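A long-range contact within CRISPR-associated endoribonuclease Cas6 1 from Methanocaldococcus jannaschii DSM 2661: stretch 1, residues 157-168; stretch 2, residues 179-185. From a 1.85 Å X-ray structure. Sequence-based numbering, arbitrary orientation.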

# COMPACT_ATOMS: atom_id res chain seq x y z
N LYS A 157 17.13 -7.25 13.14
CA LYS A 157 16.62 -5.90 13.37
C LYS A 157 15.19 -5.69 12.86
O LYS A 157 14.58 -4.68 13.22
N PHE A 158 14.66 -6.62 12.07
CA PHE A 158 13.36 -6.38 11.43
C PHE A 158 12.29 -6.08 12.47
O PHE A 158 11.51 -5.13 12.31
N TYR A 159 12.22 -6.90 13.52
CA TYR A 159 11.10 -6.86 14.45
C TYR A 159 10.94 -5.48 15.09
O TYR A 159 9.88 -4.84 15.00
N GLU A 160 12.00 -5.01 15.77
CA GLU A 160 11.87 -3.73 16.44
C GLU A 160 11.82 -2.58 15.44
O GLU A 160 11.18 -1.56 15.72
N ASN A 161 12.49 -2.71 14.31
CA ASN A 161 12.44 -1.62 13.34
C ASN A 161 11.04 -1.45 12.75
O ASN A 161 10.60 -0.32 12.52
N LEU A 162 10.33 -2.56 12.52
CA LEU A 162 8.94 -2.47 12.05
C LEU A 162 8.06 -1.80 13.11
O LEU A 162 7.24 -0.92 12.80
N LYS A 163 8.21 -2.21 14.38
CA LYS A 163 7.43 -1.58 15.45
C LYS A 163 7.75 -0.09 15.58
O LYS A 163 6.85 0.74 15.71
N ASN A 164 9.03 0.26 15.60
CA ASN A 164 9.41 1.64 15.83
C ASN A 164 9.03 2.52 14.65
O ASN A 164 8.66 3.68 14.84
N ASN A 165 9.09 1.97 13.44
CA ASN A 165 8.57 2.73 12.31
C ASN A 165 7.10 3.08 12.54
O ASN A 165 6.69 4.23 12.34
N LEU A 166 6.29 2.09 12.97
CA LEU A 166 4.87 2.37 13.13
C LEU A 166 4.63 3.41 14.22
O LEU A 166 3.80 4.31 14.07
N LYS A 167 5.35 3.29 15.35
CA LYS A 167 5.16 4.24 16.44
C LYS A 167 5.59 5.65 16.03
O LYS A 167 4.90 6.64 16.34
N LYS A 168 6.71 5.76 15.30
CA LYS A 168 7.14 7.09 14.85
C LYS A 168 6.14 7.70 13.86
O LYS A 168 5.87 8.90 13.91
N ASP A 179 1.69 6.17 23.14
CA ASP A 179 1.78 5.43 24.39
C ASP A 179 1.27 4.01 24.24
O ASP A 179 0.69 3.46 25.17
N MET A 180 1.39 3.43 23.05
CA MET A 180 0.82 2.13 22.77
C MET A 180 1.90 1.19 22.29
O MET A 180 3.02 1.59 21.95
N ASN A 181 1.55 -0.09 22.25
CA ASN A 181 2.49 -1.10 21.82
C ASN A 181 1.72 -2.20 21.11
O ASN A 181 0.50 -2.33 21.25
N PHE A 182 2.44 -2.95 20.29
CA PHE A 182 1.88 -4.17 19.74
C PHE A 182 3.02 -5.16 19.56
O PHE A 182 4.20 -4.80 19.67
N GLU A 183 2.66 -6.42 19.29
CA GLU A 183 3.61 -7.48 19.00
C GLU A 183 3.06 -8.30 17.84
O GLU A 183 1.89 -8.17 17.47
N PHE A 184 3.92 -9.13 17.27
CA PHE A 184 3.47 -9.94 16.15
C PHE A 184 4.30 -11.20 16.03
O PHE A 184 5.40 -11.32 16.57
N GLU A 185 3.76 -12.14 15.26
CA GLU A 185 4.46 -13.37 14.95
C GLU A 185 4.31 -13.60 13.46
O GLU A 185 3.19 -13.67 12.95

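The helix of stretch 1 runs roughly antiparallel to strand 182-185 (142° between directions, 9.6 Å at closest approach), and the contact buries 553 Å² in total. CA-to-CB bonds point toward the other stretch at Leu162, Leu166 and Lys167; Tyr159, Lys163, Phe182, Glu183 and Phe184 start sideways and reach across with their ends.

Apolar packing centres on Phe184 (chi1 p). Its ring forms an offset stack with that of Tyr159 (chi1 t), with centroids 4.4 Å apart and planes at 20°. Leu162 (t, p) places CD2 3.6 Å from Phe184 CZ, and Phe158 CE2 lies 4.0 Å from the same CZ. One helical turn after Leu162, Leu166 CD2 packs 3.7 Å from Phe182 CE2.

Tyr159 OH makes two hydrogen bonds: it donates to Glu183 OE1 (2.6 Å) and accepts from Phe184 N (3.1 Å, 163°), tying the helix to the strand backbone.

Lysine, carboxylate and amide groups supply the other polar contacts. Lys163 NZ makes a salt bridge to Glu183 OE1 at 3.0 Å, though its hydrogen-bond geometry is weak. Within stretch 2, Glu183 OE2 also accepts from Asn181 ND2 (2.9 Å). The extended Lys167 (m, t, t, t) donates from NZ to Asn181 OD1 at 2.8 Å.

Two waters bridge the stretches: water 1 lies 2.7 Å from Lys163 NZ and 3.1 Å from Asn181 OD1, and water 2 lies 3.2 Å from Lys167 NZ and 3.0 Å from Met180 O.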

# COMPACT_ATOMS: atom_id res chain seq x y z
CB LYS A 157 17.52 -4.88 12.69
CG LYS A 157 18.93 -4.77 13.34
CD LYS A 157 19.66 -3.58 12.73
CE LYS A 157 21.00 -3.25 13.41
NZ LYS A 157 22.06 -4.25 13.16
CB PHE A 158 12.97 -7.59 10.59
CG PHE A 158 11.63 -7.45 9.92
CD1 PHE A 158 11.53 -6.86 8.65
CD2 PHE A 158 10.49 -7.94 10.53
CE1 PHE A 158 10.30 -6.77 7.99
CE2 PHE A 158 9.24 -7.83 9.91
CZ PHE A 158 9.15 -7.24 8.63
CB TYR A 159 11.29 -7.95 15.51
CG TYR A 159 10.08 -8.19 16.35
CD1 TYR A 159 9.08 -9.08 15.94
CD2 TYR A 159 9.92 -7.54 17.57
CE1 TYR A 159 7.95 -9.28 16.69
CE2 TYR A 159 8.79 -7.74 18.34
CZ TYR A 159 7.80 -8.62 17.88
OH TYR A 159 6.68 -8.84 18.62
CB GLU A 160 13.01 -3.53 17.44
CG GLU A 160 12.84 -4.41 18.70
CD GLU A 160 11.51 -4.16 19.44
OE1 GLU A 160 11.10 -2.98 19.58
OE2 GLU A 160 10.88 -5.13 19.90
CB ASN A 161 13.48 -1.81 12.25
CG ASN A 161 14.85 -1.33 12.71
OD1 ASN A 161 15.20 -1.47 13.88
ND2 ASN A 161 15.62 -0.75 11.81
CB LEU A 162 8.41 -3.88 11.71
CG LEU A 162 7.04 -3.85 10.97
CD1 LEU A 162 7.27 -3.26 9.55
CD2 LEU A 162 6.41 -5.23 10.88
CB LYS A 163 7.69 -2.30 16.78
CG LYS A 163 7.08 -3.73 16.82
CD LYS A 163 7.46 -4.46 18.09
CE LYS A 163 7.17 -3.62 19.31
NZ LYS A 163 7.40 -4.42 20.53
CB ASN A 164 10.89 1.75 16.12
CG ASN A 164 11.22 1.21 17.50
OD1 ASN A 164 10.39 1.30 18.41
ND2 ASN A 164 12.43 0.66 17.67
CB ASN A 165 8.73 1.92 11.02
CG ASN A 165 7.93 2.53 9.89
OD1 ASN A 165 6.73 2.25 9.74
ND2 ASN A 165 8.57 3.38 9.11
CB LEU A 166 4.07 1.10 13.46
CG LEU A 166 2.55 1.25 13.25
CD1 LEU A 166 2.27 1.53 11.78
CD2 LEU A 166 1.77 0.03 13.74
CB LYS A 167 5.95 3.76 17.67
CG LYS A 167 5.41 2.42 18.23
CD LYS A 167 6.32 1.88 19.35
CE LYS A 167 5.74 0.64 20.03
NZ LYS A 167 6.69 -0.01 21.00
CB LYS A 168 8.52 7.00 14.22
CG LYS A 168 9.63 6.71 15.24
CD LYS A 168 10.97 6.56 14.54
CE LYS A 168 12.03 5.96 15.46
NZ LYS A 168 13.11 5.28 14.68
CB ASP A 179 0.98 6.14 25.48
CG ASP A 179 1.72 7.29 26.10
OD1 ASP A 179 2.96 7.21 26.21
OD2 ASP A 179 1.05 8.28 26.49
CB MET A 180 -0.31 2.23 21.74
CG MET A 180 -1.52 2.90 22.29
SD MET A 180 -2.87 3.04 21.11
CE MET A 180 -2.14 4.26 19.96
CB ASN A 181 3.29 -1.64 23.01
CG ASN A 181 4.36 -2.61 22.58
OD1 ASN A 181 5.23 -2.27 21.78
ND2 ASN A 181 4.35 -3.81 23.15
CB PHE A 182 1.13 -3.90 18.42
CG PHE A 182 2.03 -3.74 17.22
CD1 PHE A 182 2.14 -4.76 16.27
CD2 PHE A 182 2.74 -2.55 17.00
CE1 PHE A 182 2.96 -4.61 15.16
CE2 PHE A 182 3.54 -2.40 15.87
CZ PHE A 182 3.66 -3.43 14.96
CB GLU A 183 3.86 -8.38 20.22
CG GLU A 183 4.17 -7.61 21.52
CD GLU A 183 5.57 -6.99 21.54
OE1 GLU A 183 6.40 -7.29 20.65
OE2 GLU A 183 5.85 -6.24 22.50
CB PHE A 184 3.47 -9.13 14.84
CG PHE A 184 4.82 -8.69 14.36
CD1 PHE A 184 5.50 -9.40 13.37
CD2 PHE A 184 5.38 -7.49 14.82
CE1 PHE A 184 6.75 -8.94 12.89
CE2 PHE A 184 6.60 -7.03 14.34
CZ PHE A 184 7.30 -7.74 13.37
CB GLU A 185 3.91 -14.55 15.74
CG GLU A 185 4.60 -15.85 15.36
CD GLU A 185 3.98 -17.07 16.02
OE1 GLU A 185 3.08 -16.90 16.88
OE2 GLU A 185 4.40 -18.20 15.68
O HOH W 1 8.08 -3.08 22.79
O HOH W 2 5.79 2.27 23.00